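Local coordinates for protein endo-1,4-beta-xylanase (Pseudoalteromonas haloplanktis, PDB 1H12) that hydrolyses internal beta-1,4 linkages of xylan as a cold-adapted glycoside hydrolase of family 8, and may also cleave cellulose and mixed beta-glucans, at residues A[99-104]-A[163-168]; A[148-153]-A[173-178]; A[183-188]-A[194-199]; A[255-258]-A[262-265]; A[308-313]-A[362-367]. All coordinates share one frame; numbering follows the deposited sequence. Where two conformers were deposited one is given.

Contact 1. Residues A[99-104]-A[163-168]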
# COMPACT_ATOMS: atom_id res chain seq x y z
N LEU A 99 -9.60 -14.38 -3.13
CA LEU A 99 -9.06 -13.21 -3.80
C LEU A 99 -7.94 -13.59 -4.76
O LEU A 99 -7.87 -13.05 -5.88
CB LEU A 99 -8.51 -12.20 -2.77
CG LEU A 99 -9.56 -11.50 -1.90
CD1 LEU A 99 -8.83 -10.64 -0.89
CD2 LEU A 99 -10.52 -10.66 -2.72
N TRP A 100 -7.03 -14.47 -4.37
CA TRP A 100 -5.92 -14.84 -5.24
C TRP A 100 -6.42 -15.60 -6.47
O TRP A 100 -5.95 -15.37 -7.58
CB TRP A 100 -4.85 -15.63 -4.46
CG TRP A 100 -3.70 -16.06 -5.28
CD1 TRP A 100 -3.23 -17.32 -5.38
CD2 TRP A 100 -2.91 -15.27 -6.20
NE1 TRP A 100 -2.20 -17.38 -6.29
CE2 TRP A 100 -1.99 -16.13 -6.80
CE3 TRP A 100 -2.87 -13.91 -6.58
CZ2 TRP A 100 -1.12 -15.69 -7.81
CZ3 TRP A 100 -2.00 -13.49 -7.55
CH2 TRP A 100 -1.13 -14.38 -8.17
N ARG A 101 -7.44 -16.45 -6.28
CA ARG A 101 -7.99 -17.16 -7.41
C ARG A 101 -8.49 -16.19 -8.46
O ARG A 101 -8.31 -16.39 -9.68
CB ARG A 101 -9.12 -18.08 -6.95
CG ARG A 101 -9.50 -19.16 -7.96
CD ARG A 101 -10.75 -19.98 -7.58
NE ARG A 101 -10.59 -20.51 -6.23
CZ ARG A 101 -11.17 -20.04 -5.13
NH1 ARG A 101 -12.20 -19.21 -5.18
NH2 ARG A 101 -10.73 -20.45 -3.94
N PHE A 102 -9.17 -15.13 -8.01
CA PHE A 102 -9.68 -14.11 -8.93
C PHE A 102 -8.56 -13.41 -9.65
O PHE A 102 -8.60 -13.18 -10.86
CB PHE A 102 -10.49 -13.10 -8.13
CG PHE A 102 -11.14 -12.02 -8.97
CD1 PHE A 102 -10.43 -10.88 -9.38
CD2 PHE A 102 -12.46 -12.16 -9.36
CE1 PHE A 102 -11.02 -9.96 -10.17
CE2 PHE A 102 -13.04 -11.19 -10.16
CZ PHE A 102 -12.32 -10.11 -10.56
N ALA A 103 -7.53 -13.02 -8.92
CA ALA A 103 -6.42 -12.26 -9.51
C ALA A 103 -5.75 -13.11 -10.60
O ALA A 103 -5.51 -12.62 -11.71
CB ALA A 103 -5.41 -11.88 -8.44
N LYS A 104 -5.40 -14.34 -10.26
CA LYS A 104 -4.68 -15.17 -11.17
C LYS A 104 -5.49 -15.50 -12.43
O LYS A 104 -4.94 -15.56 -13.53
CB LYS A 104 -4.15 -16.41 -10.43
CG LYS A 104 -3.18 -17.25 -11.11
CD LYS A 104 -2.65 -18.39 -10.12
CE LYS A 104 -1.67 -19.23 -10.83
NZ LYS A 104 -1.31 -20.31 -9.95
N SER A 163 0.65 -27.10 -0.23
CA SER A 163 0.06 -28.35 -0.74
C SER A 163 -1.45 -28.30 -0.89
O SER A 163 -2.08 -29.32 -1.17
CB SER A 163 0.38 -29.45 0.31
OG SER A 163 1.74 -29.72 0.37
N GLY A 164 -2.06 -27.14 -0.71
CA GLY A 164 -3.49 -26.93 -0.90
C GLY A 164 -3.82 -26.53 -2.31
O GLY A 164 -3.19 -26.91 -3.28
N GLU A 165 -4.85 -25.67 -2.43
CA GLU A 165 -5.24 -25.18 -3.73
C GLU A 165 -4.09 -24.54 -4.50
O GLU A 165 -3.96 -24.74 -5.68
CB GLU A 165 -6.40 -24.18 -3.58
CG GLU A 165 -6.86 -23.60 -4.92
CD GLU A 165 -8.10 -22.72 -4.88
OE1 GLU A 165 -8.53 -22.32 -3.78
OE2 GLU A 165 -8.54 -22.33 -6.01
N PHE A 166 -3.30 -23.74 -3.78
CA PHE A 166 -2.21 -22.99 -4.38
C PHE A 166 -0.87 -23.40 -3.87
O PHE A 166 -0.68 -23.63 -2.65
CB PHE A 166 -2.39 -21.50 -4.11
CG PHE A 166 -3.64 -20.96 -4.72
CD1 PHE A 166 -3.74 -20.82 -6.07
CD2 PHE A 166 -4.71 -20.56 -3.96
CE1 PHE A 166 -4.87 -20.34 -6.66
CE2 PHE A 166 -5.86 -20.08 -4.55
CZ PHE A 166 -5.96 -19.96 -5.87
N ASN A 167 0.09 -23.39 -4.79
CA ASN A 167 1.52 -23.40 -4.41
C ASN A 167 1.86 -21.92 -4.30
O ASN A 167 2.29 -21.29 -5.27
CB ASN A 167 2.37 -24.12 -5.44
CG ASN A 167 3.76 -24.32 -4.96
OD1 ASN A 167 4.33 -23.48 -4.31
ND2 ASN A 167 4.32 -25.48 -5.28
N TYR A 168 1.58 -21.34 -3.14
CA TYR A 168 1.79 -19.95 -2.91
C TYR A 168 3.21 -19.55 -3.23
O TYR A 168 3.46 -18.45 -3.77
CB TYR A 168 1.48 -19.55 -1.49
CG TYR A 168 0.10 -19.89 -0.96
CD1 TYR A 168 -1.05 -19.23 -1.43
CD2 TYR A 168 -0.06 -20.83 0.02
CE1 TYR A 168 -2.28 -19.51 -0.90
CE2 TYR A 168 -1.31 -21.12 0.55
CZ TYR A 168 -2.42 -20.47 0.08
OH TYR A 168 -3.66 -20.79 0.61
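Trp100 turns the edge of its indole onto the face of Phe166 in a T-shaped stack. The carbon Trp100 CD1 stands over the centre of the phenyl ring, 3.6 Å from Phe166 CD1, and the planes of the five-membered ring and the phenyl ring meet at 63°. On the opposite face of Phe166 lies CG of Glu165, offset toward the rim, while Arg101 CB reaches the ring's edge 3.8 Å from Phe166 CZ. Arg101 and Glu165 close a salt bridge beside this ring. The guanidinium grips the carboxylate side-on: NE of Arg101 donates to OE2 of Glu165 at 2.8 Å and NH2 of Arg101 to OE1 of Glu165 at 2.9 Å. Both oxygens use their syn lone pairs and the two planes are almost coplanar, 3° apart. The arginine gets there by a bend at chi3 (-53°), whereas the glutamate chain runs extended. In the second shell, Asp171 takes the N-H of Trp100 and a salt bridge from Lys104, and Asn98 and the backbone O of Lys60 hold NH1 of Arg101. The contact thus pins the loop between helices 143-160 and 168-182 to helix 93-107, which also packs on helix 77-89 and strand 58-66.

Contact 2. Residues A[148-153]-A[173-178]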
# COMPACT_ATOMS: atom_id res chain seq x y z
N TYR A 148 2.61 -6.05 -3.67
CA TYR A 148 1.82 -6.59 -2.57
C TYR A 148 1.41 -8.04 -2.83
O TYR A 148 1.36 -8.84 -1.90
CB TYR A 148 0.62 -5.72 -2.24
CG TYR A 148 0.87 -4.60 -1.26
CD1 TYR A 148 0.71 -4.82 0.10
CD2 TYR A 148 1.24 -3.34 -1.67
CE1 TYR A 148 0.84 -3.81 1.00
CE2 TYR A 148 1.43 -2.31 -0.75
CZ TYR A 148 1.21 -2.56 0.60
OH TYR A 148 1.32 -1.56 1.54
N PHE A 149 1.09 -8.41 -4.09
CA PHE A 149 0.77 -9.79 -4.35
C PHE A 149 1.94 -10.69 -3.97
O PHE A 149 1.76 -11.74 -3.34
CB PHE A 149 0.43 -10.07 -5.83
CG PHE A 149 -0.91 -9.57 -6.35
CD1 PHE A 149 -2.09 -9.79 -5.65
CD2 PHE A 149 -1.01 -9.00 -7.60
CE1 PHE A 149 -3.30 -9.43 -6.18
CE2 PHE A 149 -2.23 -8.63 -8.13
CZ PHE A 149 -3.38 -8.85 -7.40
N ALA A 150 3.16 -10.31 -4.41
CA ALA A 150 4.33 -11.14 -4.09
C ALA A 150 4.53 -11.25 -2.59
O ALA A 150 4.79 -12.33 -2.06
CB ALA A 150 5.56 -10.55 -4.74
N PHE A 151 4.44 -10.11 -1.91
CA PHE A 151 4.56 -10.07 -0.46
C PHE A 151 3.53 -11.01 0.20
O PHE A 151 3.86 -11.83 1.07
CB PHE A 151 4.39 -8.64 0.03
CG PHE A 151 4.46 -8.50 1.51
CD1 PHE A 151 5.67 -8.58 2.21
CD2 PHE A 151 3.31 -8.28 2.25
CE1 PHE A 151 5.74 -8.50 3.56
CE2 PHE A 151 3.35 -8.16 3.62
CZ PHE A 151 4.58 -8.29 4.29
N ALA A 152 2.27 -10.85 -0.17
CA ALA A 152 1.23 -11.63 0.44
C ALA A 152 1.38 -13.12 0.19
O ALA A 152 1.18 -13.94 1.09
CB ALA A 152 -0.13 -11.12 -0.07
N LEU A 153 1.76 -13.50 -1.04
CA LEU A 153 1.95 -14.89 -1.41
C LEU A 153 3.11 -15.54 -0.65
O LEU A 153 3.03 -16.71 -0.23
CB LEU A 153 2.12 -15.01 -2.91
CG LEU A 153 0.84 -14.77 -3.72
CD1 LEU A 153 1.20 -14.45 -5.16
CD2 LEU A 153 -0.11 -15.96 -3.66
N ILE A 173 7.25 -16.52 -6.41
CA ILE A 173 8.48 -16.41 -7.16
C ILE A 173 8.19 -15.98 -8.59
O ILE A 173 8.92 -15.18 -9.16
CB ILE A 173 9.34 -17.69 -7.09
CG1 ILE A 173 9.70 -17.98 -5.61
CG2 ILE A 173 10.52 -17.62 -8.01
CD1 ILE A 173 10.38 -16.95 -4.92
N THR A 174 7.11 -16.50 -9.19
CA THR A 174 6.69 -16.06 -10.49
C THR A 174 6.40 -14.56 -10.47
O THR A 174 6.81 -13.83 -11.39
CB THR A 174 5.46 -16.85 -10.92
OG1 THR A 174 5.83 -18.23 -11.05
CG2 THR A 174 4.90 -16.37 -12.25
N MET A 175 5.69 -14.10 -9.45
CA MET A 175 5.38 -12.68 -9.32
C MET A 175 6.65 -11.84 -9.18
O MET A 175 6.78 -10.79 -9.83
CB MET A 175 4.46 -12.47 -8.11
CG MET A 175 3.85 -11.09 -8.05
SD MET A 175 2.62 -10.73 -9.34
CE MET A 175 1.37 -11.96 -8.91
N LEU A 176 7.61 -12.27 -8.36
CA LEU A 176 8.88 -11.53 -8.23
C LEU A 176 9.61 -11.46 -9.57
O LEU A 176 10.18 -10.42 -9.91
CB LEU A 176 9.77 -12.19 -7.18
CG LEU A 176 9.30 -12.07 -5.75
CD1 LEU A 176 10.32 -12.80 -4.84
CD2 LEU A 176 9.18 -10.63 -5.29
N ASN A 177 9.60 -12.58 -10.30
CA ASN A 177 10.29 -12.52 -11.62
C ASN A 177 9.60 -11.58 -12.56
O ASN A 177 10.26 -10.86 -13.32
CB ASN A 177 10.32 -13.94 -12.19
CG ASN A 177 11.36 -14.82 -11.51
OD1 ASN A 177 12.17 -14.37 -10.77
ND2 ASN A 177 11.21 -16.12 -11.70
N THR A 178 8.25 -11.54 -12.51
CA THR A 178 7.52 -10.57 -13.30
C THR A 178 7.89 -9.14 -12.92
O THR A 178 8.07 -8.28 -13.78
CB THR A 178 6.02 -10.83 -13.18
OG1 THR A 178 5.75 -12.07 -13.85
CG2 THR A 178 5.18 -9.71 -13.78
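Met175, on helix 168-182, points toward Phe149 and Ala150 of helix 143-160, its CA facing that of Ala150 at 5.6 Å. The thioether chain is folded: after CG swings anti to the backbone N (chi1 -168°), bends at chi2 and chi3 carry the terminal methyl across toward Phe149. There Met175 CE rests 3.7 Å from Phe149 CB and approaches the root of the phenyl ring obliquely, so the methyl rather than the sulfur makes the nearest contact. Phe149 leaves its backbone toward the partner helix, but its ring leads away, to meet Tyr122 and Ala103. The small Ala150 allows the close approach. Its CB takes Met175 CG at 3.8 Å and a methyl of the next residue, Leu176 CD2, at 3.7 Å, so two neighbouring side chains converge on one methyl. The segment axes come within 8.7 Å and run nearly antiparallel, at 154°, as in the helical hairpins of the (alpha/alpha)6 barrel of this family. Phe212 of helix 206-215 covers Ala150 and Leu176, and Trp100 of helix 93-107 reaches Met175. All four touching residues are buried and no hydrogen bond crosses between the segments, so this interface relies on shape fit and dispersion among apolar groups.

Contact 3. Residues A[183-188]-A[194-199]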
# COMPACT_ATOMS: atom_id res chain seq x y z
N LEU A 183 8.66 -4.72 -14.53
CA LEU A 183 8.19 -3.59 -13.73
C LEU A 183 9.30 -2.82 -13.03
O LEU A 183 9.01 -2.04 -12.14
CB LEU A 183 7.12 -4.01 -12.72
CG LEU A 183 5.93 -4.83 -13.29
CD1 LEU A 183 5.01 -5.21 -12.18
CD2 LEU A 183 5.22 -4.04 -14.35
N MET A 184 10.54 -3.01 -13.46
CA MET A 184 11.70 -2.37 -12.86
C MET A 184 12.51 -1.62 -13.92
O MET A 184 12.63 -2.06 -15.07
CB MET A 184 12.63 -3.38 -12.16
CG MET A 184 12.08 -3.95 -10.89
SD MET A 184 12.35 -2.66 -9.58
CE MET A 184 11.68 -3.42 -8.15
N GLU A 185 13.09 -0.52 -13.54
CA GLU A 185 14.13 0.16 -14.34
C GLU A 185 15.29 0.43 -13.40
O GLU A 185 15.18 1.15 -12.43
CB GLU A 185 13.69 1.46 -14.96
CG GLU A 185 14.76 2.00 -15.90
CD GLU A 185 14.48 3.31 -16.53
OE1 GLU A 185 13.48 3.95 -16.33
OE2 GLU A 185 15.36 3.77 -17.31
N ASN A 186 16.46 -0.12 -13.72
CA ASN A 186 17.64 0.13 -12.88
C ASN A 186 17.34 -0.16 -11.40
O ASN A 186 17.75 0.62 -10.53
CB ASN A 186 18.16 1.61 -13.05
CG ASN A 186 18.47 2.04 -14.53
OD1 ASN A 186 18.82 1.17 -15.37
ND2 ASN A 186 18.25 3.38 -14.86
N GLN A 187 16.58 -1.23 -11.10
CA GLN A 187 16.31 -1.65 -9.73
C GLN A 187 15.41 -0.67 -8.97
O GLN A 187 15.38 -0.75 -7.77
CB GLN A 187 17.59 -1.97 -8.99
CG GLN A 187 18.31 -3.20 -9.56
CD GLN A 187 19.60 -3.52 -8.90
OE1 GLN A 187 20.39 -2.59 -8.69
NE2 GLN A 187 19.77 -4.71 -8.37
N ILE A 188 14.68 0.16 -9.69
CA ILE A 188 13.66 1.04 -9.12
C ILE A 188 12.32 0.68 -9.76
O ILE A 188 12.17 0.62 -10.99
CB ILE A 188 13.98 2.51 -9.36
CG1 ILE A 188 15.26 2.88 -8.54
CG2 ILE A 188 12.84 3.38 -8.91
CD1 ILE A 188 15.77 4.19 -8.79
N TYR A 194 6.03 1.58 -20.02
CA TYR A 194 6.11 2.36 -21.26
C TYR A 194 6.76 3.70 -21.09
O TYR A 194 6.88 4.44 -22.08
CB TYR A 194 4.74 2.51 -21.85
CG TYR A 194 4.03 1.21 -22.12
CD1 TYR A 194 4.34 0.41 -23.20
CD2 TYR A 194 3.10 0.72 -21.21
CE1 TYR A 194 3.77 -0.81 -23.38
CE2 TYR A 194 2.51 -0.49 -21.38
CZ TYR A 194 2.83 -1.26 -22.47
OH TYR A 194 2.22 -2.49 -22.65
N ILE A 195 7.18 4.06 -19.88
CA ILE A 195 7.79 5.35 -19.60
C ILE A 195 9.03 5.13 -18.77
O ILE A 195 8.98 4.39 -17.79
CB ILE A 195 6.83 6.30 -18.84
CG1 ILE A 195 5.47 6.37 -19.50
CG2 ILE A 195 7.48 7.66 -18.68
CD1 ILE A 195 4.44 7.13 -18.69
N ASP A 196 10.16 5.69 -19.18
CA ASP A 196 11.40 5.56 -18.43
C ASP A 196 11.65 6.77 -17.56
O ASP A 196 10.99 7.78 -17.65
CB ASP A 196 12.56 5.30 -19.41
CG ASP A 196 12.47 4.01 -20.08
OD1 ASP A 196 11.72 3.07 -19.71
OD2 ASP A 196 13.19 3.84 -21.10
N ASN A 197 12.58 6.62 -16.64
CA ASN A 197 12.91 7.67 -15.66
C ASN A 197 11.67 8.10 -14.91
O ASN A 197 11.46 9.30 -14.70
CB ASN A 197 13.64 8.81 -16.30
CG ASN A 197 14.21 9.79 -15.31
OD1 ASN A 197 14.55 9.41 -14.17
ND2 ASN A 197 14.41 11.03 -15.73
N LEU A 198 10.87 7.15 -14.44
CA LEU A 198 9.63 7.50 -13.75
C LEU A 198 9.26 6.48 -12.68
O LEU A 198 9.13 5.27 -12.99
CB LEU A 198 8.50 7.66 -14.74
CG LEU A 198 7.19 8.17 -14.16
CD1 LEU A 198 7.37 9.57 -13.63
CD2 LEU A 198 6.07 8.09 -15.21
N THR A 199 9.11 6.94 -11.48
CA THR A 199 8.62 6.11 -10.40
C THR A 199 7.49 6.86 -9.68
O THR A 199 7.19 8.01 -9.97
CB THR A 199 9.76 5.65 -9.50
OG1 THR A 199 9.33 4.61 -8.61
CG2 THR A 199 10.32 6.78 -8.64
O HOH W 1 11.19 4.28 -14.85
O HOH W 2 11.46 3.07 -12.32
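The carboxylates of Glu185 and Asp196 come close with their planes 53° apart, and Glu185 reaches past Asp196 to the backbone of Asn197. OE1 of Glu185 receives the N-H of Asn197 at 2.8 Å on its syn lone pair, with a nearly straight N-H...O angle of 162°. An extended chain with CG anti to the backbone N (chi1 -173°) carries the carboxylate across. The same OE1 of Glu185 also lies 3.4 Å from Asp196 CA and 3.9 Å from OD1 of Asp196. The like charges are probably eased by Arg190, which forms a salt bridge with Asp196. Water 1 extends the link, lying 2.7 Å from Glu185 OE1 and accepting from Leu198 N at 2.9 Å. A second water sits near the carbonyl oxygens of Ile188 and Leu198. Farther along, Ile188 CG2 packs 3.7 Å from OG1 of Thr199, whose hydroxyl is hydrogen-bonded to Ile189 O and His204. Glu185 and Ile188 bound a type I' turn, the tight end of the hairpin of strands 184-185 and 188-189. This hairpin follows helix 168-182, leans through Met184 on helix 219-243, and here meets the loop that leads to helix 206-215.

Contact 4. Residues A[255-258]-A[262-265]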
# COMPACT_ATOMS: atom_id res chain seq x y z
N LEU A 255 4.32 11.52 -8.47
CA LEU A 255 5.32 11.01 -9.37
C LEU A 255 6.67 11.65 -9.11
O LEU A 255 6.76 12.81 -8.69
CB LEU A 255 4.93 11.25 -10.84
CG LEU A 255 3.70 10.48 -11.30
CD1 LEU A 255 3.30 10.91 -12.69
CD2 LEU A 255 3.91 8.97 -11.26
N SER A 256 7.74 10.88 -9.39
CA SER A 256 9.09 11.31 -9.20
C SER A 256 9.99 10.78 -10.29
O SER A 256 9.78 9.65 -10.80
CB SER A 256 9.61 10.77 -7.84
OG SER A 256 10.94 11.14 -7.54
N ARG A 257 11.03 11.51 -10.61
CA ARG A 257 12.13 10.96 -11.39
C ARG A 257 12.97 10.04 -10.52
O ARG A 257 12.81 9.98 -9.30
CB ARG A 257 12.99 12.11 -11.98
CG ARG A 257 12.15 13.05 -12.81
CD ARG A 257 11.48 12.30 -13.92
NE ARG A 257 10.84 13.18 -14.92
CZ ARG A 257 10.24 12.73 -15.98
NH1 ARG A 257 10.16 11.42 -16.21
NH2 ARG A 257 9.67 13.55 -16.85
N LEU A 258 13.91 9.31 -11.14
CA LEU A 258 14.69 8.32 -10.41
C LEU A 258 15.69 8.90 -9.46
O LEU A 258 16.17 8.22 -8.60
CB LEU A 258 15.30 7.32 -11.39
CG LEU A 258 14.33 6.53 -12.22
CD1 LEU A 258 15.05 5.40 -12.92
CD2 LEU A 258 13.12 6.03 -11.57
N PRO A 262 10.46 15.55 -7.82
CA PRO A 262 9.06 15.53 -8.25
C PRO A 262 8.91 15.80 -9.72
O PRO A 262 9.56 16.71 -10.27
CB PRO A 262 8.41 16.60 -7.39
CG PRO A 262 9.27 16.63 -6.14
CD PRO A 262 10.67 16.42 -6.64
N VAL A 263 7.98 15.11 -10.35
CA VAL A 263 7.58 15.41 -11.70
C VAL A 263 6.65 16.61 -11.66
O VAL A 263 5.71 16.64 -10.89
CB VAL A 263 6.88 14.22 -12.32
CG1 VAL A 263 6.17 14.58 -13.62
CG2 VAL A 263 7.85 13.08 -12.54
N ILE A 264 6.93 17.63 -12.51
CA ILE A 264 6.16 18.85 -12.50
C ILE A 264 5.13 18.81 -13.62
O ILE A 264 5.50 18.74 -14.81
CB ILE A 264 7.10 20.09 -12.58
CG1 ILE A 264 8.15 20.07 -11.49
CG2 ILE A 264 6.29 21.36 -12.55
CD1 ILE A 264 7.66 19.96 -10.08
N GLY A 265 3.86 18.96 -13.27
CA GLY A 265 2.81 19.01 -14.25
C GLY A 265 2.53 17.68 -14.90
O GLY A 265 2.75 16.60 -14.31
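Pro262 enters the contact backbone first: its CA faces Ser256 CA at 4.3 Å, and its C-H points at the carbonyl oxygen of Leu255, with Pro262 CA 3.6 Å from Leu255 O. The pyrrolidine ring packs on His239, Lys242 and Val243 of helix 219-243. Val263 comes next and has the largest share of the buried surface. Its N-H donates to the same oxygen, Val263 N to Leu255 O at 3.1 Å; the bond is straight at the hydrogen (173°), but the donor stands well above the carbonyl plane, 50° out of it. Leu255 O also pairs with the hydroxyl of Thr253. The backbones of Ser256 and Pro262 form a single beta bridge across the short connection of residues 259 to 261, and no longer ladder develops from it. From the Val263 side chain, CG2, anti to the carbonyl carbon, is the branch that touches. It lies 3.8 Å from Leu255 CB and covers one face of the Arg257 guanidinium, 3.8 Å from Arg257 NE. A bend at chi2 (-58°) brings that arginine back over the valine, and its NH1 is held by the backbone O of Asn197. The hydroxyl of Ser256, the bridge partner of Pro262, bonds within its own segment, OG donating to Arg257 O at 2.8 Å in the carbonyl plane. Beyond Val263, Ile264 packs on Tyr331 and Gly265 N bonds to Gln276.

Contact 5. Residues A[308-313]-A[362-367]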
# COMPACT_ATOMS: atom_id res chain seq x y z
N LYS A 308 8.38 16.11 9.46
CA LYS A 308 8.14 17.30 8.66
C LYS A 308 6.81 17.19 7.90
O LYS A 308 6.13 18.23 7.72
CB LYS A 308 9.31 17.58 7.72
CG LYS A 308 10.58 17.98 8.44
CD LYS A 308 11.81 17.87 7.51
CE LYS A 308 11.87 18.65 6.24
NZ LYS A 308 11.87 20.12 6.66
N ALA A 309 6.46 16.02 7.40
CA ALA A 309 5.19 15.87 6.66
C ALA A 309 4.01 16.09 7.59
O ALA A 309 3.07 16.81 7.26
CB ALA A 309 5.14 14.52 6.00
N LEU A 310 4.02 15.41 8.73
CA LEU A 310 2.96 15.58 9.72
C LEU A 310 2.91 17.02 10.22
O LEU A 310 1.84 17.59 10.45
CB LEU A 310 3.10 14.60 10.88
CG LEU A 310 2.95 13.12 10.50
CD1 LEU A 310 3.13 12.29 11.77
CD2 LEU A 310 1.63 12.81 9.91
N GLY A 311 4.08 17.62 10.39
CA GLY A 311 4.14 19.03 10.77
C GLY A 311 3.46 19.91 9.75
O GLY A 311 2.72 20.85 10.13
N PHE A 312 3.70 19.68 8.48
CA PHE A 312 3.02 20.46 7.46
C PHE A 312 1.52 20.26 7.53
O PHE A 312 0.75 21.22 7.46
CB PHE A 312 3.50 20.13 6.03
CG PHE A 312 2.66 20.85 5.02
CD1 PHE A 312 2.91 22.18 4.74
CD2 PHE A 312 1.55 20.24 4.46
CE1 PHE A 312 2.02 22.89 3.87
CE2 PHE A 312 0.72 20.93 3.62
CZ PHE A 312 0.94 22.26 3.33
N LEU A 313 1.06 19.01 7.67
CA LEU A 313 -0.37 18.79 7.70
C LEU A 313 -1.03 19.49 8.90
O LEU A 313 -2.12 20.05 8.79
CB LEU A 313 -0.68 17.31 7.66
CG LEU A 313 -0.29 16.62 6.33
CD1 LEU A 313 -0.53 15.10 6.49
CD2 LEU A 313 -1.13 17.11 5.17
N ASN A 362 -0.10 11.84 19.63
CA ASN A 362 -1.38 11.85 20.27
C ASN A 362 -2.46 12.31 19.35
O ASN A 362 -3.53 11.71 19.31
CB ASN A 362 -1.34 12.69 21.58
N GLU A 363 -2.24 13.40 18.65
CA GLU A 363 -3.25 13.96 17.81
C GLU A 363 -3.55 13.07 16.60
O GLU A 363 -4.72 12.76 16.36
CB GLU A 363 -2.80 15.30 17.27
N PHE A 364 -2.54 12.69 15.83
CA PHE A 364 -2.78 11.90 14.62
C PHE A 364 -3.32 10.52 15.01
O PHE A 364 -4.20 9.99 14.34
CB PHE A 364 -1.57 11.79 13.74
CG PHE A 364 -1.28 13.05 12.93
CD1 PHE A 364 -1.87 13.20 11.69
CD2 PHE A 364 -0.49 14.06 13.42
CE1 PHE A 364 -1.67 14.36 10.95
CE2 PHE A 364 -0.28 15.24 12.68
CZ PHE A 364 -0.91 15.36 11.45
N PHE A 365 -2.83 9.93 16.09
CA PHE A 365 -3.31 8.62 16.42
C PHE A 365 -4.78 8.67 16.85
O PHE A 365 -5.61 7.84 16.43
CB PHE A 365 -2.49 7.93 17.50
CG PHE A 365 -2.92 6.51 17.67
CD1 PHE A 365 -2.44 5.54 16.81
CD2 PHE A 365 -3.88 6.14 18.60
CE1 PHE A 365 -2.91 4.25 16.89
CE2 PHE A 365 -4.32 4.81 18.66
CZ PHE A 365 -3.83 3.90 17.80
N ASN A 366 -5.11 9.64 17.71
CA ASN A 366 -6.49 9.73 18.18
C ASN A 366 -7.47 10.09 17.09
O ASN A 366 -8.61 9.62 17.08
CB ASN A 366 -6.57 10.61 19.43
CG ASN A 366 -6.02 9.81 20.63
OD1 ASN A 366 -6.55 8.80 20.92
ND2 ASN A 366 -4.92 10.19 21.18
N GLU A 367 -7.05 10.89 16.11
CA GLU A 367 -7.91 11.20 14.98
C GLU A 367 -8.23 9.95 14.18
O GLU A 367 -9.30 9.87 13.57
CB GLU A 367 -7.31 12.26 14.08
CG GLU A 367 -7.35 13.60 14.77
CD GLU A 367 -6.83 14.72 13.95
OE1 GLU A 367 -6.76 14.50 12.70
OE2 GLU A 367 -6.57 15.85 14.56
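Phe364 reaches from helix 358-369 to Leu310 and Leu313 on helix 300-318, joining two helices of the (alpha/alpha)6 barrel that forms the catalytic fold of glycoside hydrolase family 8. Phe364 gives up the largest surface here. Its CG lies anti to the carbonyl carbon (chi1 -76°), and the ring extends across to the partner helix, where it lies alongside Leu310. The two side chains run past each other in opposite directions. Leu310 answers with one methyl: CD2 sits over the centre of the Phe364 face, 3.8 Å from the ring centroid and only 11° off the ring normal, a CH-pi contact. Leu310 CB leans on another part of the ring, 3.9 Å from Phe364 CE2, and the carbonyl oxygen of Leu310 comes within 3.7 Å of Phe364 CZ. One residue of the first helix thus meets the phenyl group with a methyl, its CB and its backbone. Leu313, one turn on, contributes less surface. Between the segments there is no hydrogen bond, and all three touching residues are buried. Asn348 of helix 342-351 touches each of them, Ile286 of helix 283-296 backs Leu310, and a salt bridge from Glu367 to Lys317 ties the same two helices together beside the aromatic contact. The tip of the ring turns its edge to the last partner, with Phe364 CZ 4.3 Å from Leu313 CB.

Overall arrangement
Contacts 1 and 2 interlock along the chain and touch, with centres 12 Å apart: Trp100 CH2 lies 3.6 Å from Met175 CE, and Tyr168 CB 3.5 Å from Leu153 O. Helix 168-182 runs on from contact 2 into the hairpin of contact 3, whose centre is 18 Å away. Contacts 3 and 4 also meet, probably through a hydrogen bond from Thr199 N to Ser256 O (2.9 Å), while Leu198 CD1 packs 3.7 Å from Val263 CG2. Contact 5 stands apart, its centre 39 Å from that of contact 1 across the chain's centre. Its Leu313 side chain is about 14 Å from the bound xylose, whose pocket is lined by Gln327, Gly341, Glu342, Tyr378 and Asn382.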